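Local coordinates for cobalamin (Vitamin B12) biosynthesis CbiX protein (Marinobacter aquaeolei, PDB 3LYH) that probably acts as a metal-binding lyase of the CbiX chelatase family, with a putative part in cobalamin biosynthesis, at residues 8-13 with 26-31; 41-46 with 80-85; 52-57 with 95-100. One frame throughout, in Å; residues are numbered along the deposited sequence.

Interaction 1 (8-13 with 26-31)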
loop_
_atom_site.group_PDB
_atom_site.type_symbol
_atom_site.label_atom_id
_atom_site.label_comp_id
_atom_site.label_asym_id
_atom_site.label_seq_id
_atom_site.Cartn_x
_atom_site.Cartn_y
_atom_site.Cartn_z
ATOM N N ILE B 8 -15.472 -10.279 5.900
ATOM C CA ILE B 8 -14.556 -9.307 5.328
ATOM C C ILE B 8 -13.702 -10.026 4.281
ATOM O O ILE B 8 -13.155 -11.093 4.522
ATOM C CB ILE B 8 -13.629 -8.718 6.405
ATOM C CG1 ILE B 8 -14.414 -7.816 7.365
ATOM C CG2 ILE B 8 -12.437 -7.966 5.772
ATOM C CD1 ILE B 8 -14.724 -6.407 6.751
ATOM N N ILE B 9 -13.611 -9.422 3.104
ATOM C CA ILE B 9 -12.707 -9.849 2.048
ATOM C C ILE B 9 -11.696 -8.737 1.844
ATOM O O ILE B 9 -12.072 -7.621 1.434
ATOM C CB ILE B 9 -13.438 -10.156 0.724
ATOM C CG1 ILE B 9 -14.474 -11.225 0.979
ATOM C CG2 ILE B 9 -12.433 -10.687 -0.327
ATOM C CD1 ILE B 9 -15.364 -11.593 -0.229
ATOM N N LEU B 10 -10.434 -9.035 2.122
ATOM C CA LEU B 10 -9.311 -8.121 1.836
ATOM C C LEU B 10 -8.921 -8.376 0.417
ATOM O O LEU B 10 -8.515 -9.489 0.101
ATOM C CB LEU B 10 -8.128 -8.317 2.769
ATOM C CG LEU B 10 -8.408 -8.166 4.252
ATOM C CD1 LEU B 10 -7.173 -8.385 5.136
ATOM C CD2 LEU B 10 -9.069 -6.875 4.574
ATOM N N LEU B 11 -9.063 -7.372 -0.449
ATOM C CA LEU B 11 -8.902 -7.572 -1.894
ATOM C C LEU B 11 -7.615 -6.977 -2.399
ATOM O O LEU B 11 -7.425 -5.779 -2.313
ATOM C CB LEU B 11 -10.075 -7.021 -2.700
ATOM C CG LEU B 11 -10.074 -7.359 -4.200
ATOM C CD1 LEU B 11 -10.240 -8.817 -4.392
ATOM C CD2 LEU B 11 -11.197 -6.571 -4.925
ATOM N N ALA B 12 -6.765 -7.861 -2.974
ATOM C CA ALA B 12 -5.449 -7.441 -3.554
ATOM C C ALA B 12 -5.423 -7.691 -5.081
ATOM O O ALA B 12 -6.191 -8.503 -5.568
ATOM C CB ALA B 12 -4.289 -8.244 -2.856
ATOM N N HIS B 13 -4.547 -7.033 -5.849
ATOM C CA HIS B 13 -4.114 -7.638 -7.163
ATOM C C HIS B 13 -3.285 -8.872 -6.952
ATOM O O HIS B 13 -2.416 -8.886 -6.074
ATOM C CB HIS B 13 -3.222 -6.679 -7.963
ATOM C CG HIS B 13 -3.965 -5.711 -8.801
ATOM N ND1 HIS B 13 -5.001 -6.088 -9.629
ATOM C CD2 HIS B 13 -3.829 -4.369 -8.950
ATOM C CE1 HIS B 13 -5.494 -5.017 -10.227
ATOM N NE2 HIS B 13 -4.800 -3.962 -9.831
ATOM N N LYS B 26 0.985 -11.748 4.109
ATOM C CA LYS B 26 1.475 -11.241 5.387
ATOM C C LYS B 26 0.765 -9.968 5.837
ATOM O O LYS B 26 0.497 -9.821 7.022
ATOM C CB LYS B 26 2.993 -11.054 5.360
ATOM C CG LYS B 26 3.556 -10.685 6.714
ATOM N N LEU B 27 0.460 -9.055 4.900
ATOM C CA LEU B 27 -0.320 -7.843 5.189
ATOM C C LEU B 27 -1.706 -8.191 5.734
ATOM O O LEU B 27 -2.238 -7.507 6.629
ATOM C CB LEU B 27 -0.464 -6.955 3.951
ATOM C CG LEU B 27 0.763 -6.071 3.712
ATOM C CD1 LEU B 27 0.673 -5.554 2.302
ATOM C CD2 LEU B 27 0.820 -4.900 4.734
ATOM N N ALA B 28 -2.287 -9.260 5.205
ATOM C CA ALA B 28 -3.610 -9.678 5.636
ATOM C C ALA B 28 -3.623 -10.475 6.944
ATOM O O ALA B 28 -4.684 -10.569 7.605
ATOM C CB ALA B 28 -4.278 -10.459 4.521
ATOM N N GLU B 29 -2.488 -11.038 7.313
ATOM C CA GLU B 29 -2.439 -12.084 8.350
ATOM C C GLU B 29 -2.950 -11.628 9.746
ATOM O O GLU B 29 -3.730 -12.350 10.334
ATOM C CB GLU B 29 -1.026 -12.655 8.468
ATOM C CG GLU B 29 -0.945 -13.866 9.260
ATOM C CD GLU B 29 0.373 -14.590 9.033
ATOM O OE1 GLU B 29 1.431 -13.979 9.238
ATOM O OE2 GLU B 29 0.332 -15.761 8.625
ATOM N N PRO B 30 -2.555 -10.445 10.229
ATOM C CA PRO B 30 -3.150 -9.991 11.534
ATOM C C PRO B 30 -4.693 -9.920 11.524
ATOM O O PRO B 30 -5.355 -10.336 12.488
ATOM C CB PRO B 30 -2.512 -8.626 11.742
ATOM C CG PRO B 30 -1.208 -8.759 11.020
ATOM C CD PRO B 30 -1.574 -9.455 9.754
ATOM N N THR B 31 -5.274 -9.437 10.427
ATOM C CA THR B 31 -6.737 -9.421 10.293
ATOM C C THR B 31 -7.331 -10.810 10.255
ATOM O O THR B 31 -8.239 -11.159 11.026
ATOM C CB THR B 31 -7.195 -8.662 9.036
ATOM O OG1 THR B 31 -6.762 -7.299 9.127
ATOM C CG2 THR B 31 -8.740 -8.702 8.887
#

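Interaction 2 (41-46 with 80-85)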
loop_
_atom_site.group_PDB
_atom_site.type_symbol
_atom_site.label_atom_id
_atom_site.label_comp_id
_atom_site.label_asym_id
_atom_site.label_seq_id
_atom_site.Cartn_x
_atom_site.Cartn_y
_atom_site.Cartn_z
ATOM N N ALA B 41 -8.447 -12.172 -0.807
ATOM C CA ALA B 41 -8.763 -12.656 -2.142
ATOM C C ALA B 41 -8.018 -11.773 -3.135
ATOM O O ALA B 41 -7.647 -10.622 -2.838
ATOM C CB ALA B 41 -10.282 -12.653 -2.429
ATOM N N TYR B 42 -7.779 -12.347 -4.314
ATOM C CA TYR B 42 -7.049 -11.697 -5.373
ATOM C C TYR B 42 -7.972 -11.467 -6.591
ATOM O O TYR B 42 -8.720 -12.341 -6.998
ATOM C CB TYR B 42 -5.872 -12.569 -5.808
ATOM C CG TYR B 42 -4.847 -12.755 -4.715
ATOM C CD1 TYR B 42 -3.942 -11.755 -4.451
ATOM C CD2 TYR B 42 -4.774 -13.939 -3.985
ATOM C CE1 TYR B 42 -2.988 -11.909 -3.445
ATOM C CE2 TYR B 42 -3.813 -14.112 -2.976
ATOM C CZ TYR B 42 -2.932 -13.086 -2.729
ATOM O OH TYR B 42 -1.979 -13.211 -1.761
HETATM N N MSE B 43 -7.888 -10.269 -7.130
HETATM C CA MSE B 43 -8.685 -9.834 -8.284
HETATM C C MSE B 43 -8.413 -10.722 -9.516
HETATM O O MSE B 43 -9.321 -11.022 -10.271
HETATM C CB MSE B 43 -8.384 -8.349 -8.563
HETATM C CG MSE B 43 -9.385 -7.565 -9.452
HETATM SE SE MSE B 43 -8.951 -5.670 -9.450
HETATM C CE MSE B 43 -8.310 -5.799 -7.699
ATOM N N GLU B 44 -7.155 -11.146 -9.684
ATOM C CA GLU B 44 -6.770 -12.023 -10.770
ATOM C C GLU B 44 -5.459 -12.723 -10.516
ATOM O O GLU B 44 -4.751 -12.381 -9.579
ATOM C CB GLU B 44 -6.593 -11.205 -12.045
ATOM C CG GLU B 44 -5.423 -10.231 -12.003
ATOM C CD GLU B 44 -5.759 -8.998 -11.245
ATOM O OE1 GLU B 44 -6.700 -8.339 -11.690
ATOM O OE2 GLU B 44 -5.119 -8.706 -10.194
ATOM N N LEU B 45 -5.110 -13.654 -11.407
ATOM C CA LEU B 45 -3.792 -14.327 -11.481
ATOM C C LEU B 45 -3.339 -15.205 -10.295
ATOM O O LEU B 45 -2.331 -15.927 -10.402
ATOM C CB LEU B 45 -2.686 -13.327 -11.806
ATOM C CG LEU B 45 -2.868 -12.499 -13.077
ATOM C CD1 LEU B 45 -1.839 -11.357 -13.101
ATOM C CD2 LEU B 45 -2.778 -13.347 -14.322
ATOM N N ALA B 46 -4.031 -15.135 -9.164
ATOM C CA ALA B 46 -3.691 -15.945 -7.999
ATOM C C ALA B 46 -4.971 -16.418 -7.336
ATOM O O ALA B 46 -6.012 -15.774 -7.481
ATOM C CB ALA B 46 -2.816 -15.144 -7.002
ATOM N N LYS B 80 -13.542 0.715 -11.919
ATOM C CA LYS B 80 -14.592 0.179 -12.793
ATOM C C LYS B 80 -14.726 -1.329 -12.662
ATOM O O LYS B 80 -15.849 -1.871 -12.568
ATOM C CB LYS B 80 -14.258 0.532 -14.258
ATOM C CG LYS B 80 -14.044 2.033 -14.502
ATOM N N ASP B 81 -13.577 -2.013 -12.635
ATOM C CA ASP B 81 -13.571 -3.471 -12.688
ATOM C C ASP B 81 -14.185 -4.087 -11.430
ATOM O O ASP B 81 -14.979 -4.999 -11.547
ATOM C CB ASP B 81 -12.145 -4.010 -12.881
ATOM C CG ASP B 81 -11.538 -3.628 -14.235
ATOM O OD1 ASP B 81 -12.168 -2.902 -15.043
ATOM O OD2 ASP B 81 -10.394 -4.055 -14.479
ATOM N N VAL B 82 -13.841 -3.566 -10.256
ATOM C CA VAL B 82 -14.287 -4.161 -8.981
ATOM C C VAL B 82 -15.827 -4.012 -8.783
ATOM O O VAL B 82 -16.469 -4.988 -8.452
ATOM C CB VAL B 82 -13.506 -3.667 -7.748
ATOM C CG1 VAL B 82 -14.059 -4.336 -6.443
ATOM C CG2 VAL B 82 -12.002 -3.978 -7.878
ATOM N N PRO B 83 -16.400 -2.816 -9.022
ATOM C CA PRO B 83 -17.874 -2.763 -8.975
ATOM C C PRO B 83 -18.576 -3.709 -9.900
ATOM O O PRO B 83 -19.569 -4.317 -9.508
ATOM C CB PRO B 83 -18.196 -1.304 -9.328
ATOM C CG PRO B 83 -16.998 -0.565 -8.873
ATOM C CD PRO B 83 -15.813 -1.478 -9.031
ATOM N N ALA B 84 -18.051 -3.899 -11.115
ATOM C CA ALA B 84 -18.694 -4.857 -12.023
ATOM C C ALA B 84 -18.537 -6.304 -11.513
ATOM O O ALA B 84 -19.449 -7.096 -11.665
ATOM C CB ALA B 84 -18.172 -4.708 -13.479
HETATM N N MSE B 85 -17.407 -6.643 -10.893
HETATM C CA MSE B 85 -17.216 -7.979 -10.312
HETATM C C MSE B 85 -18.186 -8.224 -9.167
HETATM O O MSE B 85 -18.795 -9.273 -9.061
HETATM C CB MSE B 85 -15.789 -8.154 -9.814
HETATM C CG MSE B 85 -14.804 -8.339 -10.909
HETATM SE SE MSE B 85 -13.063 -8.361 -10.101
HETATM C CE MSE B 85 -13.365 -9.747 -8.760
#

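Interaction 3 (52-57 with 95-100)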
loop_
_atom_site.group_PDB
_atom_site.type_symbol
_atom_site.label_atom_id
_atom_site.label_comp_id
_atom_site.label_asym_id
_atom_site.label_seq_id
_atom_site.Cartn_x
_atom_site.Cartn_y
_atom_site.Cartn_z
ATOM N N THR B 52 -14.220 -17.583 -5.258
ATOM C CA THR B 52 -13.912 -18.691 -4.359
ATOM C C THR B 52 -14.184 -18.362 -2.912
ATOM O O THR B 52 -14.745 -19.177 -2.193
ATOM C CB THR B 52 -12.446 -19.170 -4.534
ATOM O OG1 THR B 52 -12.320 -19.784 -5.811
ATOM C CG2 THR B 52 -12.054 -20.160 -3.444
ATOM N N ILE B 53 -13.813 -17.156 -2.489
ATOM C CA ILE B 53 -14.100 -16.732 -1.128
ATOM C C ILE B 53 -15.606 -16.555 -0.898
ATOM O O ILE B 53 -16.146 -16.929 0.162
ATOM C CB ILE B 53 -13.307 -15.461 -0.763
ATOM C CG1 ILE B 53 -11.801 -15.718 -0.820
ATOM C CG2 ILE B 53 -13.701 -14.942 0.656
ATOM C CD1 ILE B 53 -11.299 -16.865 0.074
ATOM N N VAL B 54 -16.294 -15.961 -1.869
ATOM C CA VAL B 54 -17.736 -15.750 -1.706
ATOM C C VAL B 54 -18.449 -17.096 -1.691
ATOM O O VAL B 54 -19.278 -17.342 -0.827
ATOM C CB VAL B 54 -18.326 -14.787 -2.771
ATOM C CG1 VAL B 54 -19.838 -14.822 -2.702
ATOM C CG2 VAL B 54 -17.779 -13.359 -2.588
ATOM N N ASN B 55 -18.052 -17.972 -2.615
ATOM C CA ASN B 55 -18.607 -19.333 -2.710
ATOM C C ASN B 55 -18.438 -20.085 -1.382
ATOM O O ASN B 55 -19.355 -20.747 -0.905
ATOM C CB ASN B 55 -17.941 -20.076 -3.876
ATOM C CG ASN B 55 -18.793 -21.190 -4.440
ATOM O OD1 ASN B 55 -19.880 -20.950 -4.961
ATOM N ND2 ASN B 55 -18.289 -22.420 -4.363
ATOM N N ARG B 56 -17.270 -19.923 -0.762
ATOM C CA ARG B 56 -16.945 -20.564 0.507
ATOM C C ARG B 56 -17.701 -20.004 1.723
ATOM O O ARG B 56 -18.132 -20.770 2.595
ATOM C CB ARG B 56 -15.423 -20.453 0.790
ATOM C CG ARG B 56 -14.547 -21.524 0.161
ATOM C CD ARG B 56 -13.296 -21.769 1.033
ATOM N NE ARG B 56 -12.187 -22.335 0.262
ATOM C CZ ARG B 56 -11.090 -21.682 -0.142
ATOM N NH1 ARG B 56 -10.871 -20.395 0.156
ATOM N NH2 ARG B 56 -10.177 -22.339 -0.863
ATOM N N ALA B 57 -17.810 -18.685 1.820
ATOM C CA ALA B 57 -18.515 -18.056 2.924
ATOM C C ALA B 57 -20.014 -18.401 2.794
ATOM O O ALA B 57 -20.672 -18.686 3.792
ATOM C CB ALA B 57 -18.280 -16.548 2.919
ATOM N N VAL B 95 -25.997 -12.697 -2.830
ATOM C CA VAL B 95 -25.444 -12.062 -1.635
ATOM C C VAL B 95 -25.392 -10.548 -1.817
ATOM O O VAL B 95 -25.616 -10.055 -2.928
ATOM C CB VAL B 95 -24.031 -12.608 -1.324
ATOM C CG1 VAL B 95 -24.123 -14.140 -0.983
ATOM C CG2 VAL B 95 -23.081 -12.383 -2.482
ATOM N N THR B 96 -25.138 -9.867 -0.703
ATOM C CA THR B 96 -24.969 -8.411 -0.598
ATOM C C THR B 96 -23.497 -8.131 -0.238
ATOM O O THR B 96 -22.985 -8.660 0.757
ATOM C CB THR B 96 -25.895 -7.806 0.448
ATOM O OG1 THR B 96 -27.245 -8.156 0.118
ATOM C CG2 THR B 96 -25.791 -6.260 0.481
ATOM N N ILE B 97 -22.833 -7.333 -1.068
ATOM C CA ILE B 97 -21.413 -7.012 -0.904
ATOM C C ILE B 97 -21.225 -5.505 -0.963
ATOM O O ILE B 97 -21.469 -4.905 -2.010
ATOM C CB ILE B 97 -20.535 -7.681 -1.992
ATOM C CG1 ILE B 97 -20.852 -9.159 -2.133
ATOM C CG2 ILE B 97 -19.000 -7.394 -1.793
ATOM C CD1 ILE B 97 -20.243 -9.813 -3.410
ATOM N N ARG B 98 -20.810 -4.918 0.163
ATOM C CA ARG B 98 -20.435 -3.524 0.225
ATOM C C ARG B 98 -18.983 -3.393 -0.215
ATOM O O ARG B 98 -18.160 -4.209 0.145
ATOM C CB ARG B 98 -20.583 -2.986 1.634
ATOM C CG ARG B 98 -20.231 -1.533 1.752
ATOM C CD ARG B 98 -20.691 -0.912 3.083
ATOM N NE ARG B 98 -19.839 -1.242 4.223
ATOM C CZ ARG B 98 -18.687 -0.624 4.531
ATOM N NH1 ARG B 98 -18.200 0.372 3.775
ATOM N NH2 ARG B 98 -18.018 -1.004 5.612
ATOM N N LEU B 99 -18.689 -2.348 -0.971
ATOM C CA LEU B 99 -17.330 -2.024 -1.385
ATOM C C LEU B 99 -16.849 -0.861 -0.519
ATOM O O LEU B 99 -17.352 0.260 -0.629
ATOM C CB LEU B 99 -17.331 -1.678 -2.882
ATOM C CG LEU B 99 -16.017 -1.145 -3.457
ATOM C CD1 LEU B 99 -14.922 -2.179 -3.173
ATOM C CD2 LEU B 99 -16.128 -0.802 -4.912
ATOM N N ALA B 100 -15.934 -1.141 0.412
ATOM C CA ALA B 100 -15.324 -0.112 1.236
ATOM C C ALA B 100 -14.313 0.703 0.437
ATOM O O ALA B 100 -13.858 0.262 -0.629
ATOM C CB ALA B 100 -14.661 -0.764 2.452
#

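Interaction 1 (8-13 with 26-31)
L10 meets A28 and T31 where strand 6-12 packs on helix 18-34, the first strand and the helix of a beta-alpha-beta unit that strand 38-42 completes in this chelatase-family alpha/beta fold. Along the strand, I8 turns its CB toward the helix but stays 4.9 Å from it at its nearest, and packs on A38 and T66 of its own chain and on L121 of the second subunit. I9, like L11 after it, lies on the other face of the sheet, against helix 50-59. L10 returns to the helix side and alone makes the contact from the strand: with chi2 at 180°, CD1 is carried to the far end of the side chain. This methyl settles over A28, 3.6 Å from its CB and 3.8 Å from its CA, the small alanine letting the leucine reach the helix backbone. V117 and R114 of the second subunit pack on L10 and T31, so the dimer borders this buried seam, nonpolar but for the T31 hydroxyl beside the methyl. Three residues beyond A28, T31 meets the same methyl at its branch point: L10 CD1 lies 3.9 Å from T31 CB and 4.1 Å from T31 CG2.

Interaction 2 (41-46 with 80-85)
M43, a selenomethionine just past the end of strand 38-42, reaches V82 and M85 on helix 78-93, a helix packed on the parallel sheet of this alpha/beta fold. The dense part is made by three side chains. M43 runs out extended, with CG anti to the backbone N (chi1 -163°) and chi2 near 180° as well, which carries SE to the valine; the bend at chi3 then turns CE along it, leaving the methyl slightly farther off. M43 SE is 3.8 Å from V82 CG2, against 4.1 Å for M43 CE. The long side chain of M43 crosses those of V82 and M85 roughly at right angles. Both selenomethionines have a second conformer, so the exact selenium distances are less certain than the packing itself. Behind them L11 packs on M43 and V82, F71 on M43 and L50 on M85, which lines the inner side with nonpolar groups.

The other side is loose. D81 aims its CB at segment 41-46 yet stops 5.0 Å away, and its carboxylate stays apart from that of E44, with E44 OE1 6.3 Å from D81 OD2. E44 OE2 is bonded instead to H13 ND1 and G14 N, just after strand 6-12. Y42 turns away, its hydroxyl bonded to E25. On the helix, the selenium of the second selenomethionine lies against the CG of the first, M85 SE to M43 CG at 3.8 Å.

Interaction 3 (52-57 with 95-100)
R98 NH2 is gripped from the second subunit by two groups, a salt bridge to E120 OE1 and a hydrogen bond to S124 OG of that chain; it belongs to the dimer side of strand 96-99, whereas V95 and I97 turn the other way, toward V54 of helix 50-59. There the contact is purely hydrocarbon and slight, 85 Å² in all. V54 spreads its two branches over two partners. CG1, anti to the backbone N (chi1 169°), meets V95 CG2 at 4.1 Å, the two valines meeting aslant. The second branch points at the extended I97, where V54 CG2 and I97 CD1 are 4.4 Å apart, a looser touch. V95 itself stands in the loop just ahead of the strand, so helix 50-59 reaches only the beginning of the strand here. Around the contact, I9 of strand 6-12 packs on V54, V67 of strand 64-69 packs on I97, and helix 78-93 lies alongside: H93 touches V54, I86 touches I97, and E90 OE2 accepts a hydrogen bond from I97 N.

How the interactions relate
All three contacts set a helix against the same parallel sheet through nonpolar side chains. Interaction 1 lies nearest the chain centre, on the face toward helix 18-34; interactions 2 and 3 serve the other face, under helices 78-93 and 50-59, and are further out. Interactions 1 and 3 are buried. In interaction 1 the touching residues L10 and T31 themselves meet the second subunit; in 52-57 with 95-100 R98 and A100 do so instead. Interaction 2 is partly buried and opens onto a charged rim, and its selenium contacts differ from the aliphatic methyls used elsewhere. I9, on the other face of the strand used in interaction 1, packs on A41 and I53. V82 meets L99, joining interactions 2 and 3.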